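Local structure of putative capsular polysaccharide biosynthesis protein (Streptococcus pneumoniae serotype 4, 6EWQ) at residues Q149-K154 against F168-I173; S302-L307 against T400-S405; V174-H179 against F196-F201. The protein binds pyridoxal 5'-phosphate and probably works as an aminotransferase, presumably in the biosynthesis of capsular polysaccharide. All coordinates share one frame; numbering follows the deposited sequence.

Contact 1: residues Q149-K154 against F168-I173; sequences QVVEKK and FNRIVI
Nitrogen NH1 of R170, at the end of a side chain that passes V151 and E152, is gripped by two oxygens. It donates to the backbone carbonyl of the next residue, with R170 NH1 3.1 Å from I171 O and the acceptor close to the guanidinium plane, and it forms a salt bridge to D195. With a chi1 of 54°, CG of R170 sits between the backbone N and the carbonyl carbon, and the chain then runs extended to NE, which carries the head back alongside I171. F168 CD1 lies over one face of the guanidinium, toward its rim, so the group is held by its bonds, with F168 packed against it.

E152, nearer the surface, bends at chi2 and brings OE2 to 3.5 Å from R170 CD. This oxygen pairs chiefly with R155; its ion pair with R170 is long and secondary, E152 OE2 to R170 NE 3.7 Å, and the carboxylate and guanidinium planes stand 67° apart. Long aliphatic arms suit both residues here, since each spans from a backbone to a charge at the rim of an apolar patch.

V151 fills that patch by splitting its two methyls. CG2 touches R170 CD at 3.9 Å, while CG1 reaches I171 CB at 3.8 Å and I173 CD1 at 4.1 Å. A short, beta-branched valine thus lets one methyl meet the arginine chain and the other the isoleucines. Helix 144-153 covers the start of strand 172-176, with V151 and I171 also touching I132 of the neighbouring strand 129-132 and V150 turned to helix 118-124.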
loop_
_atom_site.group_PDB
_atom_site.type_symbol
_atom_site.label_atom_id
_atom_site.label_comp_id
_atom_site.label_asym_id
_atom_site.label_seq_id
_atom_site.Cartn_x
_atom_site.Cartn_y
_atom_site.Cartn_z
ATOM N N GLN A 149 33.740 -3.973 -0.078
ATOM C CA GLN A 149 35.067 -3.356 -0.011
ATOM C C GLN A 149 34.955 -1.827 0.005
ATOM O O GLN A 149 35.621 -1.166 0.794
ATOM C CB GLN A 149 35.954 -3.827 -1.169
ATOM C CG GLN A 149 36.365 -5.290 -1.038
ATOM C CD GLN A 149 36.777 -5.940 -2.363
ATOM O OE1 GLN A 149 36.990 -5.255 -3.377
ATOM N NE2 GLN A 149 36.860 -7.277 -2.361
ATOM N N VAL A 150 34.084 -1.265 -0.827
ATOM C CA VAL A 150 33.894 0.192 -0.873
ATOM C C VAL A 150 33.420 0.757 0.468
ATOM O O VAL A 150 33.909 1.801 0.881
ATOM C CB VAL A 150 32.896 0.604 -1.968
ATOM C CG1 VAL A 150 32.482 2.067 -1.846
ATOM C CG2 VAL A 150 33.467 0.326 -3.341
ATOM N N VAL A 151 32.446 0.117 1.124
ATOM C CA VAL A 151 31.832 0.726 2.319
ATOM C C VAL A 151 32.753 0.597 3.536
ATOM O O VAL A 151 32.820 1.513 4.358
ATOM C CB VAL A 151 30.378 0.254 2.609
ATOM C CG1 VAL A 151 29.497 0.497 1.392
ATOM C CG2 VAL A 151 30.312 -1.198 3.051
ATOM N N GLU A 152 33.454 -0.537 3.636
ATOM C CA GLU A 152 34.557 -0.713 4.600
ATOM C C GLU A 152 35.660 0.322 4.388
ATOM O O GLU A 152 36.152 0.906 5.351
ATOM C CB GLU A 152 35.171 -2.111 4.484
ATOM C CG GLU A 152 34.271 -3.247 4.951
ATOM C CD GLU A 152 33.977 -3.203 6.433
ATOM O OE1 GLU A 152 34.883 -2.834 7.221
ATOM O OE2 GLU A 152 32.831 -3.513 6.817
ATOM N N LYS A 153 36.019 0.543 3.128
ATOM C CA LYS A 153 37.048 1.500 2.753
ATOM C C LYS A 153 36.684 2.945 3.136
ATOM O O LYS A 153 37.564 3.728 3.516
ATOM C CB LYS A 153 37.322 1.399 1.245
ATOM C CG LYS A 153 38.571 2.108 0.737
ATOM C CD LYS A 153 38.364 2.649 -0.679
ATOM C CE LYS A 153 39.349 3.758 -1.037
ATOM N NZ LYS A 153 40.643 3.219 -1.532
ATOM N N LYS A 154 35.413 3.311 3.006
ATOM C CA LYS A 154 34.953 4.663 3.342
ATOM C C LYS A 154 34.313 4.739 4.735
ATOM O O LYS A 154 33.622 5.712 5.045
ATOM C CB LYS A 154 33.973 5.164 2.264
ATOM C CG LYS A 154 34.572 5.282 0.882
ATOM C CD LYS A 154 35.491 6.481 0.798
ATOM C CE LYS A 154 36.169 6.558 -0.551
ATOM N NZ LYS A 154 37.323 7.491 -0.487
ATOM N N PHE A 168 25.156 -1.439 12.519
ATOM C CA PHE A 168 26.160 -1.380 11.443
ATOM C C PHE A 168 26.942 -0.174 11.832
ATOM O O PHE A 168 26.361 0.738 12.367
ATOM C CB PHE A 168 25.504 -1.118 10.087
ATOM C CG PHE A 168 24.526 -2.171 9.702
ATOM C CD1 PHE A 168 24.955 -3.315 9.070
ATOM C CD2 PHE A 168 23.180 -2.041 10.019
ATOM C CE1 PHE A 168 24.051 -4.304 8.730
ATOM C CE2 PHE A 168 22.279 -3.032 9.693
ATOM C CZ PHE A 168 22.709 -4.165 9.043
ATOM N N ASN A 169 28.224 -0.110 11.580
ATOM C CA ASN A 169 28.883 1.194 11.790
ATOM C C ASN A 169 29.440 1.612 10.464
ATOM O O ASN A 169 30.587 2.044 10.341
ATOM C CB ASN A 169 29.917 1.157 12.926
ATOM C CG ASN A 169 29.659 2.216 13.974
ATOM O OD1 ASN A 169 29.383 1.882 15.129
ATOM N ND2 ASN A 169 29.690 3.489 13.573
ATOM N N ARG A 170 28.578 1.492 9.459
ATOM C CA ARG A 170 28.963 1.706 8.084
ATOM C C ARG A 170 27.754 2.016 7.207
ATOM O O ARG A 170 26.601 1.958 7.659
ATOM C CB ARG A 170 29.730 0.484 7.573
ATOM C CG ARG A 170 29.040 -0.861 7.731
ATOM C CD ARG A 170 29.712 -1.895 6.838
ATOM N NE ARG A 170 29.145 -3.237 7.020
ATOM C CZ ARG A 170 28.040 -3.700 6.426
ATOM N NH1 ARG A 170 27.318 -2.922 5.616
ATOM N NH2 ARG A 170 27.643 -4.940 6.668
ATOM N N ILE A 171 28.028 2.348 5.952
ATOM C CA ILE A 171 26.977 2.445 4.966
ATOM C C ILE A 171 26.318 1.083 4.894
ATOM O O ILE A 171 26.998 0.058 4.755
ATOM C CB ILE A 171 27.505 2.873 3.595
ATOM C CG1 ILE A 171 27.982 4.331 3.668
ATOM C CG2 ILE A 171 26.413 2.754 2.531
ATOM C CD1 ILE A 171 28.921 4.738 2.555
ATOM N N VAL A 172 24.986 1.082 5.016
ATOM C CA VAL A 172 24.184 -0.131 4.821
ATOM C C VAL A 172 23.954 -0.334 3.305
ATOM O O VAL A 172 23.567 0.582 2.597
ATOM C CB VAL A 172 22.858 -0.036 5.632
ATOM C CG1 VAL A 172 21.956 -1.224 5.364
ATOM C CG2 VAL A 172 23.162 0.017 7.114
ATOM N N ILE A 173 24.180 -1.546 2.813
ATOM C CA ILE A 173 23.859 -1.903 1.414
ATOM C C ILE A 173 22.490 -2.607 1.356
ATOM O O ILE A 173 22.288 -3.632 2.020
ATOM C CB ILE A 173 24.936 -2.804 0.804
ATOM C CG1 ILE A 173 26.293 -2.087 0.783
ATOM C CG2 ILE A 173 24.537 -3.241 -0.604
ATOM C CD1 ILE A 173 27.472 -2.977 0.408
#

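Contact 2: residues S302-L307 against T400-S405; sequences SRIHPL and TFKTVS
An ST turn at S302 presents I304, the first residue of strand 304-306, to F401, K402 and S405 of helix 391-407. The turn is closed by the backbone nitrogen of I304, which donates to S302 OG at 3.2 Å; a small hydroxyl suits this place, because the same oxygen also bonds F299 O at the end of the preceding long helix.

I304 carries the contact, its branched chain reaching both the ring and the helix. Its CD1 lies over one face of the F401 ring, 3.9 Å from the ring centroid and 18° off the normal, a CH-pi contact. The other branch, CG2, on that same side of the ring, drops toward the rim and meets F401 CE2 at 3.4 Å. F401 holds CG anti to its backbone N (chi1 -170°), which carries the ring from the helix toward the strand.

The pairing belongs to the small C-terminal domain of a fold type I enzyme, in which helices cover a short antiparallel sheet. Strand 304-306 forms one margin of that sheet, next to strand 321-325, and runs at 133° to the 400-405 part of the helix. F401 also touches T323 and V325 of the neighbouring strand and I336 and L340 of helix 330-342.

On the helix, S405 offers a small side chain one turn after F401. S405 OG donates to F401 O at 2.7 Å, while S405 N reaches that carbonyl from the other face of its plane; with its hydroxyl thus satisfied, the serine can lie 3.7 Å from I304 CD1 through OG. K402 adds its aliphatic part: CG touches I304 CD1 at 3.9 Å and CD approaches S302 CB at 4.2 Å, and a bend at chi3 then takes NZ to G298 O.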
loop_
_atom_site.group_PDB
_atom_site.type_symbol
_atom_site.label_atom_id
_atom_site.label_comp_id
_atom_site.label_asym_id
_atom_site.label_seq_id
_atom_site.Cartn_x
_atom_site.Cartn_y
_atom_site.Cartn_z
ATOM N N SER A 302 25.883 -12.257 -33.984
ATOM C CA SER A 302 25.115 -11.128 -34.503
ATOM C C SER A 302 25.485 -9.804 -33.807
ATOM O O SER A 302 26.282 -9.768 -32.854
ATOM C CB SER A 302 23.610 -11.434 -34.371
ATOM O OG SER A 302 23.131 -11.266 -33.037
ATOM N N ARG A 303 24.862 -8.723 -34.253
ATOM C CA ARG A 303 24.999 -7.420 -33.580
ATOM C C ARG A 303 24.117 -7.247 -32.318
ATOM O O ARG A 303 24.294 -6.300 -31.549
ATOM C CB ARG A 303 24.795 -6.250 -34.566
ATOM C CG ARG A 303 23.573 -6.348 -35.466
ATOM C CD ARG A 303 23.348 -5.095 -36.304
ATOM N NE ARG A 303 24.293 -5.015 -37.431
ATOM C CZ ARG A 303 25.454 -4.343 -37.445
ATOM N NH1 ARG A 303 25.878 -3.628 -36.392
ATOM N NH2 ARG A 303 26.198 -4.374 -38.542
ATOM N N ILE A 304 23.228 -8.195 -32.066
ATOM C CA ILE A 304 22.404 -8.202 -30.858
ATOM C C ILE A 304 23.227 -8.799 -29.707
ATOM O O ILE A 304 23.610 -9.958 -29.778
ATOM C CB ILE A 304 21.086 -8.922 -31.141
ATOM C CG1 ILE A 304 20.283 -8.064 -32.140
ATOM C CG2 ILE A 304 20.278 -9.179 -29.873
ATOM C CD1 ILE A 304 19.519 -8.883 -33.152
ATOM N N HIS A 305 23.494 -7.994 -28.669
ATOM C CA HIS A 305 24.321 -8.384 -27.529
ATOM C C HIS A 305 23.483 -8.440 -26.266
ATOM O O HIS A 305 23.146 -7.428 -25.684
ATOM C CB HIS A 305 25.505 -7.432 -27.342
ATOM C CG HIS A 305 26.400 -7.355 -28.549
ATOM N ND1 HIS A 305 26.687 -8.450 -29.343
ATOM C CD2 HIS A 305 27.083 -6.319 -29.084
ATOM C CE1 HIS A 305 27.489 -8.089 -30.322
ATOM N NE2 HIS A 305 27.772 -6.809 -30.169
ATOM N N PRO A 306 23.137 -9.661 -25.817
ATOM C CA PRO A 306 22.380 -9.742 -24.571
ATOM C C PRO A 306 23.237 -9.560 -23.326
ATOM O O PRO A 306 24.434 -9.882 -23.342
ATOM C CB PRO A 306 21.808 -11.124 -24.639
ATOM C CG PRO A 306 22.866 -11.894 -25.339
ATOM C CD PRO A 306 23.362 -10.981 -26.410
ATOM N N LEU A 307 22.652 -9.038 -22.255
ATOM C CA LEU A 307 23.281 -9.192 -20.945
ATOM C C LEU A 307 23.328 -10.677 -20.650
ATOM O O LEU A 307 22.415 -11.426 -21.039
ATOM C CB LEU A 307 22.523 -8.498 -19.803
ATOM C CG LEU A 307 22.335 -6.994 -19.946
ATOM C CD1 LEU A 307 21.656 -6.472 -18.673
ATOM C CD2 LEU A 307 23.637 -6.247 -20.239
ATOM N N THR A 400 13.275 -12.715 -36.414
ATOM C CA THR A 400 12.718 -11.413 -36.774
ATOM C C THR A 400 13.613 -10.284 -36.269
ATOM O O THR A 400 13.883 -9.337 -36.993
ATOM C CB THR A 400 11.290 -11.252 -36.204
ATOM O OG1 THR A 400 10.494 -12.360 -36.592
ATOM C CG2 THR A 400 10.626 -9.997 -36.718
ATOM N N PHE A 401 14.057 -10.386 -35.027
ATOM C CA PHE A 401 14.899 -9.331 -34.415
ATOM C C PHE A 401 16.178 -9.119 -35.196
ATOM O O PHE A 401 16.553 -7.986 -35.465
ATOM C CB PHE A 401 15.204 -9.678 -32.952
ATOM C CG PHE A 401 15.844 -8.575 -32.144
ATOM C CD1 PHE A 401 15.682 -7.222 -32.445
ATOM C CD2 PHE A 401 16.534 -8.908 -30.981
ATOM C CE1 PHE A 401 16.255 -6.242 -31.632
ATOM C CE2 PHE A 401 17.100 -7.931 -30.178
ATOM C CZ PHE A 401 16.962 -6.604 -30.515
ATOM N N LYS A 402 16.801 -10.227 -35.594
ATOM C CA LYS A 402 17.964 -10.213 -36.483
ATOM C C LYS A 402 17.656 -9.579 -37.841
ATOM O O LYS A 402 18.356 -8.660 -38.256
ATOM C CB LYS A 402 18.545 -11.613 -36.673
ATOM C CG LYS A 402 19.253 -12.099 -35.421
ATOM C CD LYS A 402 20.106 -13.340 -35.682
ATOM C CE LYS A 402 19.294 -14.513 -36.231
ATOM N NZ LYS A 402 20.030 -15.802 -36.155
ATOM N N THR A 403 16.600 -10.029 -38.514
ATOM C CA THR A 403 16.226 -9.433 -39.801
ATOM C C THR A 403 15.845 -7.955 -39.684
ATOM O O THR A 403 16.284 -7.150 -40.499
ATOM C CB THR A 403 15.084 -10.224 -40.466
ATOM O OG1 THR A 403 15.509 -11.569 -40.698
ATOM C CG2 THR A 403 14.697 -9.600 -41.824
ATOM N N VAL A 404 15.055 -7.598 -38.661
ATOM C CA VAL A 404 14.593 -6.207 -38.461
ATOM C C VAL A 404 15.745 -5.255 -38.163
ATOM O O VAL A 404 15.758 -4.131 -38.675
ATOM C CB VAL A 404 13.507 -6.093 -37.358
ATOM C CG1 VAL A 404 13.378 -4.666 -36.832
ATOM C CG2 VAL A 404 12.159 -6.528 -37.914
ATOM N N SER A 405 16.687 -5.690 -37.326
ATOM C CA SER A 405 17.876 -4.872 -36.987
ATOM C C SER A 405 18.714 -4.528 -38.227
ATOM O O SER A 405 19.004 -3.361 -38.477
ATOM C CB SER A 405 18.766 -5.598 -35.987
ATOM O OG SER A 405 18.075 -5.851 -34.795
#

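Contact 3: residues V174-H179 against F196-F201; sequences VSDSAH and FTSFSF. With PLP (pyridoxal-5'-phosphate), chain E.
With chi1 of -62°, T197 places its methyl CG2 anti to the backbone N, and S177, at chi1 -60°, packs OG beside it, S177 OG to T197 CG2 3.2 Å. That hydroxyl's polar partners are S190 and, by a bond very short in the model, S175 OG, which E136 also binds. On the other side of the sheet, D176 extends its carboxylate (chi1 -174°) toward the cofactor, pyridoxal 5'-phosphate.

The backbones form a parallel pair. S175 N donates to F196 O at 2.7 Å, and S198 N to S175 O at 3.0 Å; the next bond, S177 N to S198 O, is weak. Beyond it the chains stay close, A178 beside S200, but a water replaces the direct bond between S177 O and S200 N. It accepts from S200 N at 2.6 Å and lies within donating distance of the carbonyls of S177 and A178, which compete for its protons. Small residues suit this stretch, since cofactor and water both lie close.

D176 forms an Asx turn: A178 N donates to D176 OD1 at 3.2 Å, which steadies the carboxylate, and S93 binds the other oxygen. D176 OD2 then stands 2.9 Å from PLP N1. The turn also sets A178 against the ring, its methyl CB 3.4 Å from PLP C2 and over the face of the pyridine. H179 meets the phenolic oxygen edge-on, with NE2 hydrogen-bonded to PLP O3 at 2.6 Å, and A138 N holds its ND1. S200 lies at the phosphate end of the cofactor, which A64 and T65 also bind.

As in other fold type I enzymes, an aspartate at N1 probably favours the protonated pyridine, making the ring a better electron sink for the aldimine that K205 is predicted to form, while H179, with either atom as donor, would probably influence the charge on O3.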
loop_
_atom_site.group_PDB
_atom_site.type_symbol
_atom_site.label_atom_id
_atom_site.label_comp_id
_atom_site.label_asym_id
_atom_site.label_seq_id
_atom_site.Cartn_x
_atom_site.Cartn_y
_atom_site.Cartn_z
ATOM N N VAL A 174 21.554 -2.031 0.597
ATOM C CA VAL A 174 20.149 -2.519 0.498
ATOM C C VAL A 174 19.855 -2.898 -0.932
ATOM O O VAL A 174 19.756 -2.037 -1.798
ATOM C CB VAL A 174 19.111 -1.476 0.947
ATOM C CG1 VAL A 174 17.704 -2.050 0.840
ATOM C CG2 VAL A 174 19.393 -1.005 2.387
ATOM N N SER A 175 19.762 -4.182 -1.190
ATOM C CA SER A 175 19.566 -4.656 -2.534
ATOM C C SER A 175 18.092 -4.449 -3.022
ATOM O O SER A 175 17.136 -5.007 -2.456
ATOM C CB SER A 175 19.946 -6.135 -2.640
ATOM O OG SER A 175 19.515 -6.716 -3.883
ATOM N N ASP A 176 17.944 -3.706 -4.112
ATOM C CA ASP A 176 16.741 -3.793 -4.934
ATOM C C ASP A 176 16.789 -5.081 -5.801
ATOM O O ASP A 176 17.297 -5.089 -6.937
ATOM C CB ASP A 176 16.622 -2.546 -5.809
ATOM C CG ASP A 176 15.309 -2.490 -6.606
ATOM O OD1 ASP A 176 14.538 -3.480 -6.632
ATOM O OD2 ASP A 176 15.054 -1.440 -7.246
ATOM N N SER A 177 16.264 -6.166 -5.250
ATOM C CA SER A 177 16.160 -7.440 -5.978
ATOM C C SER A 177 14.689 -7.669 -6.487
ATOM O O SER A 177 14.194 -8.798 -6.459
ATOM C CB SER A 177 16.611 -8.615 -5.085
ATOM O OG SER A 177 17.960 -8.457 -4.668
ATOM N N ALA A 178 14.042 -6.621 -6.984
ATOM C CA ALA A 178 12.748 -6.775 -7.606
ATOM C C ALA A 178 12.777 -7.876 -8.725
ATOM O O ALA A 178 11.788 -8.586 -8.921
ATOM C CB ALA A 178 12.256 -5.460 -8.159
ATOM N N HIS A 179 13.899 -8.011 -9.411
ATOM C CA HIS A 179 14.010 -8.926 -10.494
ATOM C C HIS A 179 14.725 -10.226 -10.130
ATOM O O HIS A 179 14.950 -11.063 -10.994
ATOM C CB HIS A 179 14.816 -8.247 -11.625
ATOM C CG HIS A 179 14.275 -6.912 -12.075
ATOM N ND1 HIS A 179 15.044 -6.013 -12.780
ATOM C CD2 HIS A 179 13.035 -6.373 -12.008
ATOM C CE1 HIS A 179 14.331 -4.941 -13.068
ATOM N NE2 HIS A 179 13.109 -5.120 -12.587
ATOM N N PHE A 196 20.237 -5.425 3.607
ATOM C CA PHE A 196 18.790 -5.670 3.439
ATOM C C PHE A 196 18.476 -5.945 1.991
ATOM O O PHE A 196 19.178 -5.510 1.097
ATOM C CB PHE A 196 17.953 -4.510 3.908
ATOM C CG PHE A 196 18.100 -4.232 5.340
ATOM C CD1 PHE A 196 19.246 -3.596 5.831
ATOM C CD2 PHE A 196 17.138 -4.644 6.241
ATOM C CE1 PHE A 196 19.390 -3.357 7.185
ATOM C CE2 PHE A 196 17.272 -4.372 7.595
ATOM C CZ PHE A 196 18.400 -3.709 8.063
ATOM N N THR A 197 17.384 -6.647 1.751
ATOM C CA THR A 197 16.951 -6.884 0.359
ATOM C C THR A 197 15.463 -6.767 0.281
ATOM O O THR A 197 14.800 -7.309 1.150
ATOM C CB THR A 197 17.421 -8.259 -0.124
ATOM O OG1 THR A 197 18.871 -8.301 -0.094
ATOM C CG2 THR A 197 16.934 -8.563 -1.597
ATOM N N SER A 198 14.962 -6.044 -0.740
ATOM C CA SER A 198 13.535 -6.033 -1.090
ATOM C C SER A 198 13.268 -6.815 -2.375
ATOM O O SER A 198 14.016 -6.699 -3.333
ATOM C CB SER A 198 13.018 -4.632 -1.329
ATOM O OG SER A 198 13.654 -4.095 -2.436
ATOM N N PHE A 199 12.179 -7.574 -2.391
ATOM C CA PHE A 199 11.751 -8.332 -3.576
ATOM C C PHE A 199 10.362 -7.892 -4.053
ATOM O O PHE A 199 9.556 -7.418 -3.265
ATOM C CB PHE A 199 11.640 -9.826 -3.246
ATOM C CG PHE A 199 12.926 -10.490 -2.906
ATOM C CD1 PHE A 199 13.807 -10.877 -3.914
ATOM C CD2 PHE A 199 13.264 -10.733 -1.586
ATOM C CE1 PHE A 199 15.017 -11.520 -3.607
ATOM C CE2 PHE A 199 14.478 -11.391 -1.267
ATOM C CZ PHE A 199 15.356 -11.761 -2.282
ATOM N N SER A 200 10.067 -8.080 -5.345
ATOM C CA SER A 200 8.768 -7.700 -5.926
ATOM C C SER A 200 8.060 -8.920 -6.442
ATOM O O SER A 200 8.664 -9.750 -7.126
ATOM C CB SER A 200 8.942 -6.686 -7.072
ATOM O OG SER A 200 7.703 -6.229 -7.527
ATOM N N PHE A 201 6.782 -9.000 -6.127
ATOM C CA PHE A 201 5.912 -10.081 -6.599
ATOM C C PHE A 201 4.810 -9.482 -7.457
ATOM O O PHE A 201 3.668 -9.979 -7.520
ATOM C CB PHE A 201 5.311 -10.828 -5.409
ATOM C CG PHE A 201 6.294 -11.179 -4.316
ATOM C CD1 PHE A 201 7.589 -11.586 -4.594
ATOM C CD2 PHE A 201 5.874 -11.175 -2.961
ATOM C CE1 PHE A 201 8.450 -11.924 -3.550
ATOM C CE2 PHE A 201 6.724 -11.532 -1.919
ATOM C CZ PHE A 201 8.013 -11.892 -2.214
HETATM N N1 PLP E . 12.577 -1.984 -8.550
HETATM C C2 PLP E . 12.592 -2.532 -9.806
HETATM C C2A PLP E . 13.901 -2.643 -10.510
HETATM C C3 PLP E . 11.329 -3.006 -10.440
HETATM O O3 PLP E . 11.266 -3.549 -11.664
HETATM C C4 PLP E . 10.056 -2.924 -9.754
HETATM C C4A PLP E . 8.760 -3.451 -10.464
HETATM C C5 PLP E . 10.169 -2.292 -8.374
HETATM C C6 PLP E . 11.415 -1.874 -7.861
HETATM C C5A PLP E . 8.970 -2.098 -7.483
HETATM O O4P PLP E . 8.101 -3.195 -7.634
HETATM P P PLP E . 6.635 -3.157 -7.009
HETATM O O1P PLP E . 5.804 -2.712 -8.192
HETATM O O2P PLP E . 6.748 -2.089 -5.968
HETATM O O3P PLP E . 6.540 -4.607 -6.500
HETATM O O HOH W 1 11.540 -9.861 -6.483
#

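From the N terminus, contact 1 comes first: residues 149-154 and 168-173 close a short loop that lays helix 144-153 on the large central sheet. The chain runs straight on through strand 172-176 into contact 3, whose loop returns as the adjacent strand 196-200; the two contacts touch, I173 O lying 3.2 Å from F196 N in a probable hydrogen bond. Far along, contact 2 closes a longer loop, uniting the margin of the small three-stranded sheet with helix 391-407. The three loops follow in series, none nested or crossing. Contact 2 stands apart, its centre about 30 Å from that of contact 3 and about 40 Å from that of contact 1.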